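Local coordinates for 2-oxo-1,2-dihydroquinoline 8-monooxygenase, oxygenase component (Pseudomonas putida, PDB 1Z02), which probably hydroxylates 2-oxo-1,2-dihydroquinoline at C8, using a Rieske [2Fe-2S] cluster to feed electrons to a mononuclear iron that activates oxygen, at residues G109-L114 / L119-A124; M234-P239 / E305-E310; I321-H326 / A418-S423. All blocks are in the same frame, centred on the assembly; numbering follows the deposited sequence.

Contact 1 of 3, residues G109-L114 / L119-A124; sequences GFTFDL and LVTIVA. With FES (Fe2/s2 (inorganic) cluster), chain H.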
loop_
_atom_site.group_PDB
_atom_site.type_symbol
_atom_site.label_atom_id
_atom_site.label_comp_id
_atom_site.label_asym_id
_atom_site.label_seq_id
_atom_site.Cartn_x
_atom_site.Cartn_y
_atom_site.Cartn_z
ATOM N N GLY A 109 -8.384 -27.844 -14.429
ATOM C CA GLY A 109 -8.572 -29.199 -13.954
ATOM C C GLY A 109 -7.387 -30.058 -13.570
ATOM O O GLY A 109 -7.539 -31.286 -13.489
ATOM N N PHE A 110 -6.219 -29.452 -13.360
ATOM C CA PHE A 110 -5.063 -30.228 -12.927
ATOM C C PHE A 110 -5.579 -30.865 -11.642
ATOM O O PHE A 110 -6.138 -30.180 -10.788
ATOM C CB PHE A 110 -3.871 -29.317 -12.634
ATOM C CG PHE A 110 -2.899 -29.185 -13.788
ATOM C CD1 PHE A 110 -3.351 -28.883 -15.073
ATOM C CD2 PHE A 110 -1.525 -29.351 -13.574
ATOM C CE1 PHE A 110 -2.443 -28.747 -16.142
ATOM C CE2 PHE A 110 -0.611 -29.219 -14.621
ATOM C CZ PHE A 110 -1.067 -28.915 -15.913
ATOM N N THR A 111 -5.417 -32.176 -11.514
ATOM C CA THR A 111 -5.933 -32.876 -10.342
ATOM C C THR A 111 -4.849 -33.566 -9.531
ATOM O O THR A 111 -3.969 -34.237 -10.083
ATOM C CB THR A 111 -7.000 -33.902 -10.770
ATOM O OG1 THR A 111 -7.997 -33.246 -11.567
ATOM C CG2 THR A 111 -7.665 -34.505 -9.560
ATOM N N PHE A 112 -4.921 -33.405 -8.213
ATOM C CA PHE A 112 -3.906 -33.978 -7.341
ATOM C C PHE A 112 -4.442 -34.958 -6.308
ATOM O O PHE A 112 -5.563 -34.813 -5.812
ATOM C CB PHE A 112 -3.136 -32.855 -6.633
ATOM C CG PHE A 112 -2.693 -31.767 -7.560
ATOM C CD1 PHE A 112 -3.507 -30.671 -7.799
ATOM C CD2 PHE A 112 -1.488 -31.866 -8.241
ATOM C CE1 PHE A 112 -3.132 -29.685 -8.709
ATOM C CE2 PHE A 112 -1.101 -30.889 -9.152
ATOM C CZ PHE A 112 -1.925 -29.794 -9.388
ATOM N N ASP A 113 -3.625 -35.959 -5.998
ATOM C CA ASP A 113 -3.982 -36.974 -5.019
ATOM C C ASP A 113 -3.798 -36.390 -3.623
ATOM O O ASP A 113 -2.731 -35.880 -3.295
ATOM C CB ASP A 113 -3.092 -38.198 -5.195
ATOM C CG ASP A 113 -3.490 -39.320 -4.284
ATOM O OD1 ASP A 113 -4.642 -39.691 -4.257
ATOM O OD2 ASP A 113 -2.674 -39.860 -3.566
ATOM N N LEU A 114 -4.845 -36.454 -2.809
ATOM C CA LEU A 114 -4.793 -35.905 -1.460
ATOM C C LEU A 114 -3.689 -36.492 -0.597
ATOM O O LEU A 114 -3.114 -35.797 0.235
ATOM C CB LEU A 114 -6.130 -36.114 -0.755
ATOM C CG LEU A 114 -7.303 -35.285 -1.281
ATOM C CD1 LEU A 114 -8.572 -35.700 -0.550
ATOM C CD2 LEU A 114 -7.028 -33.809 -1.073
ATOM N N LEU A 119 0.240 -35.536 -9.406
ATOM C CA LEU A 119 -0.662 -35.085 -10.463
ATOM C C LEU A 119 -1.221 -36.368 -11.059
ATOM O O LEU A 119 -0.531 -37.064 -11.814
ATOM C CB LEU A 119 0.113 -34.300 -11.531
ATOM C CG LEU A 119 -0.684 -33.808 -12.747
ATOM C CD1 LEU A 119 -1.808 -32.908 -12.283
ATOM C CD2 LEU A 119 0.236 -33.063 -13.713
ATOM N N VAL A 120 -2.462 -36.698 -10.713
ATOM C CA VAL A 120 -3.066 -37.935 -11.206
ATOM C C VAL A 120 -3.772 -37.822 -12.549
ATOM O O VAL A 120 -4.014 -38.827 -13.212
ATOM C CB VAL A 120 -4.049 -38.512 -10.172
ATOM C CG1 VAL A 120 -3.313 -38.798 -8.870
ATOM C CG2 VAL A 120 -5.190 -37.551 -9.934
ATOM N N THR A 121 -4.098 -36.601 -12.958
ATOM C CA THR A 121 -4.758 -36.392 -14.238
ATOM C C THR A 121 -5.026 -34.911 -14.438
ATOM O O THR A 121 -4.786 -34.111 -13.540
ATOM C CB THR A 121 -6.108 -37.153 -14.296
ATOM O OG1 THR A 121 -6.625 -37.141 -15.637
ATOM C CG2 THR A 121 -7.114 -36.502 -13.359
ATOM N N ILE A 122 -5.498 -34.556 -15.629
ATOM C CA ILE A 122 -5.865 -33.177 -15.958
ATOM C C ILE A 122 -7.232 -33.297 -16.640
ATOM O O ILE A 122 -7.339 -33.859 -17.728
ATOM C CB ILE A 122 -4.862 -32.514 -16.942
ATOM C CG1 ILE A 122 -3.465 -32.464 -16.324
ATOM C CG2 ILE A 122 -5.309 -31.088 -17.264
ATOM C CD1 ILE A 122 -2.394 -32.071 -17.292
ATOM N N VAL A 123 -8.273 -32.776 -16.001
ATOM C CA VAL A 123 -9.615 -32.871 -16.566
ATOM C C VAL A 123 -9.663 -32.554 -18.059
ATOM O O VAL A 123 -10.292 -33.264 -18.835
ATOM C CB VAL A 123 -10.604 -31.939 -15.821
ATOM C CG1 VAL A 123 -11.962 -31.992 -16.482
ATOM C CG2 VAL A 123 -10.738 -32.372 -14.364
ATOM N N ALA A 124 -8.985 -31.494 -18.469
ATOM C CA ALA A 124 -9.002 -31.098 -19.874
ATOM C C ALA A 124 -8.000 -31.813 -20.779
ATOM O O ALA A 124 -7.972 -31.554 -21.986
ATOM C CB ALA A 124 -8.792 -29.586 -19.976
HETATM FE FE1 FES H . -4.511 -24.512 -15.030
HETATM FE FE2 FES H . -4.634 -24.888 -12.421
HETATM S S1 FES H . -5.197 -26.285 -13.972
HETATM S S2 FES H . -4.012 -23.019 -13.411
#

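Contact 2 of 3, residues M234-P239 / E305-E310; sequences MDWVLP and ENWPEE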
loop_
_atom_site.group_PDB
_atom_site.type_symbol
_atom_site.label_atom_id
_atom_site.label_comp_id
_atom_site.label_asym_id
_atom_site.label_seq_id
_atom_site.Cartn_x
_atom_site.Cartn_y
_atom_site.Cartn_z
ATOM N N MET A 234 -11.275 -9.377 40.604
ATOM C CA MET A 234 -10.702 -10.389 41.494
ATOM C C MET A 234 -9.980 -9.773 42.693
ATOM O O MET A 234 -9.490 -10.494 43.568
ATOM C CB MET A 234 -9.733 -11.291 40.725
ATOM C CG MET A 234 -10.365 -12.007 39.561
ATOM S SD MET A 234 -11.772 -13.036 40.039
ATOM C CE MET A 234 -10.926 -14.484 40.651
ATOM N N ASP A 235 -9.924 -8.444 42.731
ATOM C CA ASP A 235 -9.251 -7.731 43.812
ATOM C C ASP A 235 -7.761 -8.052 43.848
ATOM O O ASP A 235 -7.159 -8.154 44.922
ATOM C CB ASP A 235 -9.877 -8.087 45.163
ATOM C CG ASP A 235 -11.227 -7.436 45.366
ATOM O OD1 ASP A 235 -12.213 -8.146 45.596
ATOM O OD2 ASP A 235 -11.313 -6.204 45.296
ATOM N N TRP A 236 -7.172 -8.226 42.670
ATOM C CA TRP A 236 -5.753 -8.525 42.578
ATOM C C TRP A 236 -4.914 -7.272 42.795
ATOM O O TRP A 236 -5.356 -6.154 42.530
ATOM C CB TRP A 236 -5.400 -9.108 41.207
ATOM C CG TRP A 236 -5.949 -10.470 40.927
ATOM C CD1 TRP A 236 -6.440 -11.371 41.832
ATOM C CD2 TRP A 236 -6.001 -11.114 39.650
ATOM N NE1 TRP A 236 -6.793 -12.538 41.193
ATOM C CE2 TRP A 236 -6.534 -12.407 39.856
ATOM C CE3 TRP A 236 -5.646 -10.723 38.352
ATOM C CZ2 TRP A 236 -6.720 -13.315 38.805
ATOM C CZ3 TRP A 236 -5.831 -11.621 37.309
ATOM C CH2 TRP A 236 -6.364 -12.906 37.543
ATOM N N VAL A 237 -3.701 -7.480 43.291
ATOM C CA VAL A 237 -2.755 -6.404 43.521
ATOM C C VAL A 237 -1.471 -6.916 42.895
ATOM O O VAL A 237 -0.720 -7.668 43.516
ATOM C CB VAL A 237 -2.526 -6.142 45.021
ATOM C CG1 VAL A 237 -1.473 -5.062 45.196
ATOM C CG2 VAL A 237 -3.833 -5.706 45.679
ATOM N N LEU A 238 -1.236 -6.518 41.651
ATOM C CA LEU A 238 -0.065 -6.961 40.911
ATOM C C LEU A 238 1.228 -6.274 41.326
ATOM O O LEU A 238 1.216 -5.137 41.793
ATOM C CB LEU A 238 -0.278 -6.735 39.409
ATOM C CG LEU A 238 -1.599 -7.221 38.813
ATOM C CD1 LEU A 238 -1.602 -6.926 37.321
ATOM C CD2 LEU A 238 -1.785 -8.708 39.071
ATOM N N PRO A 239 2.365 -6.976 41.171
ATOM C CA PRO A 239 3.683 -6.443 41.511
ATOM C C PRO A 239 4.209 -5.559 40.375
ATOM O O PRO A 239 3.853 -5.761 39.211
ATOM C CB PRO A 239 4.521 -7.700 41.704
ATOM C CG PRO A 239 3.962 -8.614 40.673
ATOM C CD PRO A 239 2.462 -8.415 40.855
ATOM N N GLU A 305 0.493 -22.524 32.870
ATOM C CA GLU A 305 -0.085 -23.476 33.815
ATOM C C GLU A 305 -0.940 -22.772 34.858
ATOM O O GLU A 305 -0.636 -21.654 35.269
ATOM C CB GLU A 305 1.028 -24.256 34.531
ATOM C CG GLU A 305 1.973 -24.967 33.592
ATOM C CD GLU A 305 3.185 -25.535 34.292
ATOM O OE1 GLU A 305 4.317 -25.269 33.827
ATOM O OE2 GLU A 305 3.003 -26.252 35.300
ATOM N N ASN A 306 -2.011 -23.436 35.276
ATOM C CA ASN A 306 -2.911 -22.913 36.296
ATOM C C ASN A 306 -3.535 -21.561 35.954
ATOM O O ASN A 306 -3.647 -20.672 36.807
ATOM C CB ASN A 306 -2.175 -22.823 37.633
ATOM C CG ASN A 306 -3.083 -23.094 38.805
ATOM O OD1 ASN A 306 -3.771 -24.120 38.846
ATOM N ND2 ASN A 306 -3.093 -22.186 39.770
ATOM N N TRP A 307 -3.954 -21.417 34.700
ATOM C CA TRP A 307 -4.581 -20.183 34.235
ATOM C C TRP A 307 -5.737 -20.507 33.286
ATOM O O TRP A 307 -5.603 -21.345 32.389
ATOM C CB TRP A 307 -3.542 -19.306 33.534
ATOM C CG TRP A 307 -4.046 -17.961 33.118
ATOM C CD1 TRP A 307 -4.692 -17.649 31.956
ATOM C CD2 TRP A 307 -3.964 -16.744 33.870
ATOM N NE1 TRP A 307 -5.015 -16.315 31.935
ATOM C CE2 TRP A 307 -4.580 -15.734 33.099
ATOM C CE3 TRP A 307 -3.431 -16.409 35.122
ATOM C CZ2 TRP A 307 -4.678 -14.409 33.537
ATOM C CZ3 TRP A 307 -3.528 -15.087 35.561
ATOM C CH2 TRP A 307 -4.147 -14.105 34.766
ATOM N N PRO A 308 -6.892 -19.847 33.473
ATOM C CA PRO A 308 -7.160 -18.839 34.510
ATOM C C PRO A 308 -7.518 -19.417 35.884
ATOM O O PRO A 308 -7.595 -18.691 36.877
ATOM C CB PRO A 308 -8.298 -18.024 33.905
ATOM C CG PRO A 308 -9.028 -19.025 33.105
ATOM C CD PRO A 308 -7.950 -19.841 32.451
ATOM N N GLU A 309 -7.743 -20.726 35.924
ATOM C CA GLU A 309 -8.076 -21.424 37.162
ATOM C C GLU A 309 -7.443 -22.816 37.186
ATOM O O GLU A 309 -6.955 -23.310 36.164
ATOM C CB GLU A 309 -9.594 -21.548 37.308
ATOM C CG GLU A 309 -10.298 -20.229 37.572
ATOM C CD GLU A 309 -11.810 -20.350 37.522
ATOM O OE1 GLU A 309 -12.494 -19.397 37.953
ATOM O OE2 GLU A 309 -12.316 -21.389 37.046
ATOM N N GLU A 310 -7.467 -23.452 38.353
ATOM C CA GLU A 310 -6.881 -24.776 38.502
ATOM C C GLU A 310 -7.472 -25.764 37.513
ATOM O O GLU A 310 -8.661 -25.702 37.193
ATOM C CB GLU A 310 -7.080 -25.287 39.929
ATOM C CG GLU A 310 -6.683 -24.301 40.998
ATOM C CD GLU A 310 -6.737 -24.907 42.380
ATOM O OE1 GLU A 310 -6.543 -24.159 43.358
ATOM O OE2 GLU A 310 -6.969 -26.129 42.494
#

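Contact 3 of 3, residues I321-H326 / A418-S423; sequences ITDDTH and AVKDTS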
loop_
_atom_site.group_PDB
_atom_site.type_symbol
_atom_site.label_atom_id
_atom_site.label_comp_id
_atom_site.label_asym_id
_atom_site.label_seq_id
_atom_site.Cartn_x
_atom_site.Cartn_y
_atom_site.Cartn_z
ATOM N N ILE A 321 2.579 -15.825 9.101
ATOM C CA ILE A 321 1.798 -15.917 7.876
ATOM C C ILE A 321 2.730 -15.439 6.767
ATOM O O ILE A 321 2.979 -16.154 5.790
ATOM C CB ILE A 321 0.549 -15.022 7.945
ATOM C CG1 ILE A 321 -0.385 -15.536 9.041
ATOM C CG2 ILE A 321 -0.160 -15.018 6.592
ATOM C CD1 ILE A 321 -1.572 -14.656 9.300
ATOM N N THR A 322 3.222 -14.212 6.934
ATOM C CA THR A 322 4.197 -13.622 6.025
ATOM C C THR A 322 5.243 -13.123 7.014
ATOM O O THR A 322 5.249 -13.545 8.176
ATOM C CB THR A 322 3.636 -12.430 5.195
ATOM O OG1 THR A 322 3.200 -11.386 6.072
ATOM C CG2 THR A 322 2.490 -12.886 4.306
ATOM N N ASP A 323 6.136 -12.247 6.586
ATOM C CA ASP A 323 7.137 -11.745 7.510
ATOM C C ASP A 323 6.629 -10.563 8.328
ATOM O O ASP A 323 7.342 -10.060 9.189
ATOM C CB ASP A 323 8.409 -11.365 6.755
ATOM C CG ASP A 323 8.182 -10.253 5.751
ATOM O OD1 ASP A 323 7.055 -10.110 5.241
ATOM O OD2 ASP A 323 9.149 -9.530 5.465
ATOM N N ASP A 324 5.410 -10.096 8.063
ATOM C CA ASP A 324 4.886 -8.994 8.856
ATOM C C ASP A 324 3.452 -9.198 9.339
ATOM O O ASP A 324 2.785 -8.247 9.726
ATOM C CB ASP A 324 5.041 -7.650 8.125
ATOM C CG ASP A 324 4.059 -7.469 6.994
ATOM O OD1 ASP A 324 4.055 -6.361 6.409
ATOM O OD2 ASP A 324 3.297 -8.408 6.689
ATOM N N THR A 325 2.981 -10.446 9.299
ATOM C CA THR A 325 1.652 -10.809 9.805
ATOM C C THR A 325 1.769 -12.199 10.403
ATOM O O THR A 325 2.610 -12.996 9.978
ATOM C CB THR A 325 0.538 -10.825 8.712
ATOM O OG1 THR A 325 0.875 -11.745 7.670
ATOM C CG2 THR A 325 0.344 -9.438 8.126
ATOM N N HIS A 326 0.948 -12.478 11.408
ATOM C CA HIS A 326 0.944 -13.771 12.083
ATOM C C HIS A 326 -0.465 -14.062 12.567
ATOM O O HIS A 326 -1.303 -13.160 12.649
ATOM C CB HIS A 326 1.887 -13.769 13.289
ATOM C CG HIS A 326 1.510 -12.785 14.354
ATOM N ND1 HIS A 326 1.734 -11.430 14.229
ATOM C CD2 HIS A 326 0.899 -12.953 15.552
ATOM C CE1 HIS A 326 1.276 -10.806 15.300
ATOM N NE2 HIS A 326 0.762 -11.708 16.119
ATOM N N ALA A 418 4.329 -12.398 -1.349
ATOM C CA ALA A 418 5.665 -12.331 -1.943
ATOM C C ALA A 418 5.962 -10.871 -2.285
ATOM O O ALA A 418 7.100 -10.413 -2.179
ATOM C CB ALA A 418 5.719 -13.180 -3.195
ATOM N N VAL A 419 4.922 -10.155 -2.697
ATOM C CA VAL A 419 5.013 -8.736 -3.031
ATOM C C VAL A 419 3.944 -8.063 -2.174
ATOM O O VAL A 419 2.787 -8.475 -2.192
ATOM C CB VAL A 419 4.716 -8.489 -4.518
ATOM C CG1 VAL A 419 4.773 -7.022 -4.812
ATOM C CG2 VAL A 419 5.714 -9.240 -5.368
ATOM N N LYS A 420 4.326 -7.030 -1.426
ATOM C CA LYS A 420 3.372 -6.377 -0.535
ATOM C C LYS A 420 2.504 -5.260 -1.095
ATOM O O LYS A 420 1.476 -4.931 -0.499
ATOM C CB LYS A 420 4.102 -5.837 0.700
ATOM C CG LYS A 420 4.965 -6.856 1.430
ATOM C CD LYS A 420 5.474 -6.297 2.752
ATOM C CE LYS A 420 6.570 -7.169 3.342
ATOM N NZ LYS A 420 6.203 -8.602 3.386
ATOM N N ASP A 421 2.900 -4.661 -2.217
ATOM C CA ASP A 421 2.114 -3.554 -2.763
ATOM C C ASP A 421 1.475 -3.772 -4.133
ATOM O O ASP A 421 1.521 -2.882 -4.981
ATOM C CB ASP A 421 2.973 -2.288 -2.811
ATOM C CG ASP A 421 4.264 -2.495 -3.569
ATOM O OD1 ASP A 421 5.049 -1.532 -3.685
ATOM O OD2 ASP A 421 4.501 -3.622 -4.051
ATOM N N THR A 422 0.871 -4.939 -4.344
ATOM C CA THR A 422 0.216 -5.248 -5.619
ATOM C C THR A 422 -1.119 -4.525 -5.762
ATOM O O THR A 422 -1.716 -4.109 -4.773
ATOM C CB THR A 422 -0.063 -6.759 -5.757
ATOM O OG1 THR A 422 -1.071 -7.157 -4.816
ATOM C CG2 THR A 422 1.199 -7.550 -5.499
ATOM N N SER A 423 -1.602 -4.394 -6.997
ATOM C CA SER A 423 -2.873 -3.725 -7.235
ATOM C C SER A 423 -4.017 -4.525 -6.630
ATOM O O SER A 423 -5.091 -3.983 -6.362
ATOM C CB SER A 423 -3.108 -3.531 -8.731
ATOM O OG SER A 423 -3.191 -4.773 -9.404
#

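Contact 1 of 3, residues G109-L114 / L119-A124
Phe110 and Ile122 face each other as a non-hydrogen-bonded antiparallel pair, their side chains lying together and pointing the same way. Ile122 CD1 sits over one face of the Phe110 ring, 3.9 Å from its centroid, in a CH-pi contact displaced toward the rim. Leu119 reaches the same ring obliquely: its CG is anti to the backbone N (chi1 177°), and CD1 ends up 3.8 Å from Phe110 CD2 and equally near Phe112 CE2. The [2Fe-2S] cluster lies beside this ring, Phe110 CD1 being 3.4 Å from its sulfur S1, while His86 stacks on the ring.

The backbone is knit just as closely here. Gly109 O accepts Val123 N (3.0 Å) and Thr111 OG1 (2.8 Å) from opposite faces of its carbonyl plane, so the glycine peptide is held from both sides. Thr111 N gives its hydrogen to Thr121 O at 2.9 Å. The threonine face is also buried, since Leu280 of the second subunit packs on it and Asn277 of that subunit bonds Thr121 OG1.

A beta bulge at Val120 shifts the register, yet Val120 N still bonds Thr111 O and its CG2 meets Thr111. Looser is the partly exposed Asp113 side, where Asp113 CB lies 3.7 Å from Val120 CG1 and the carboxylate turns to Thr116. This bulged hairpin, leading out of a cluster-binding loop, belongs to the Rieske [2Fe-2S] domain.

Contact 2 of 3, residues M234-P239 / E305-E310
Trp236 N, the amide of the residue whose indole meets Trp307, turns back to hydrogen-bond Val231 O. It does so as part of a Schellman motif that ends helix 229-233, with Asp235 adopting the positive phi that such an ending requires. The helix ends just before Trp236, whose side chain leaves the backbone toward the 305-310 segment.

The contact itself is small and wholly apolar, burying 78 Å² between the two segments. The six-membered rings approach corner first: Trp236 CH2 lies 3.8 Å from Trp307 CH2, with Trp236 CZ3 at 3.9 Å from the same atom and Trp307 CZ3 at 4.1 Å from Trp236 CH2. Their planes are inclined at 48° and the centroids are 5.8 Å apart, an oblique meeting. With CG anti to the backbone N (chi1 -175°), the far end of the Trp307 indole comes to Trp236 although its CB does not point there.

Each ring is backed by its own segment. Met234 CB lies 3.2 Å above the Trp236 plane, near the rim, and Pro308 CB is 4.1 Å above that of Trp307. A cis peptide joins Trp307 to Pro308, bending the chain sharply there.

Beyond the pair, Trp307 meets the Phe361 ring, and Glu309 forms a salt bridge with Arg348 of helix 339-359. The Trp307 side chain is about 9 Å from the ferric ion and about 7 Å from the side chain of its ligand His225. This places it near, but not in, the two-histidine, one-carboxylate iron site (His221, His225, Asp365) of Rieske-type oxygenases.

Contact 3 of 3, residues I321-H326 / A418-S423
Lys420 extends from the 418-423 segment toward two aspartates, Asp323 and Asp324. Its CB already points at the other segment, and an extended run through CG brings CD to 3.9 Å from Asp324 OD1. CE lies 3.5 Å from Asp323 OD1 and 4.0 Å from Asp324 OD1. A final bend (chi4 -50°) then delivers NZ to Asp323 OD1 at 2.5 Å, a salt bridge that uses the syn lone pair; the separation is unusually short, and its exact value deserves caution. Asp324 OD1, at 4.3 Å from NZ, is too distant for a second bridge but would add favourable charge.

The acidic pair sits in the turn of a beta hairpin, between strands 313-320 and 325-335 of the antiparallel sheet of the catalytic domain. An ST turn shapes it: Asp324 N donates to Thr322 OG1 at 3.2 Å and a nearly straight 165°. The same hydroxyl is 2.8 Å from Thr325 OG1 in a hydrogen bond whose donor could be either. Asp323 turns its other oxygen, OD2, to Tyr377 OH, so both ends of this carboxylate are held.

The trimer interface runs through this region. Asp324 O accepts a hydrogen bond from Ser423 OG of the third subunit, and Lys420 packs against Asp421 of that same neighbour.

Along the chain the contacts follow in series, contact 1 in the Rieske domain and contact 2 in the catalytic domain, with centres 54 Å apart on opposite sides of the chain's centre. Contact 3, last along the chain, lies off the line joining them, its centre 29 Å from that of contact 1 and 38 Å from that of contact 2. Contacts 2 and 3 are related through strand 313-320 of the seven-stranded sheet: 305-310 precedes it, 321-326 follows it. Contacts 1 and 3 both touch the second subunit. As in related oxygenases, electrons probably pass from the cluster to the iron of a neighbouring subunit, not to that of the same chain.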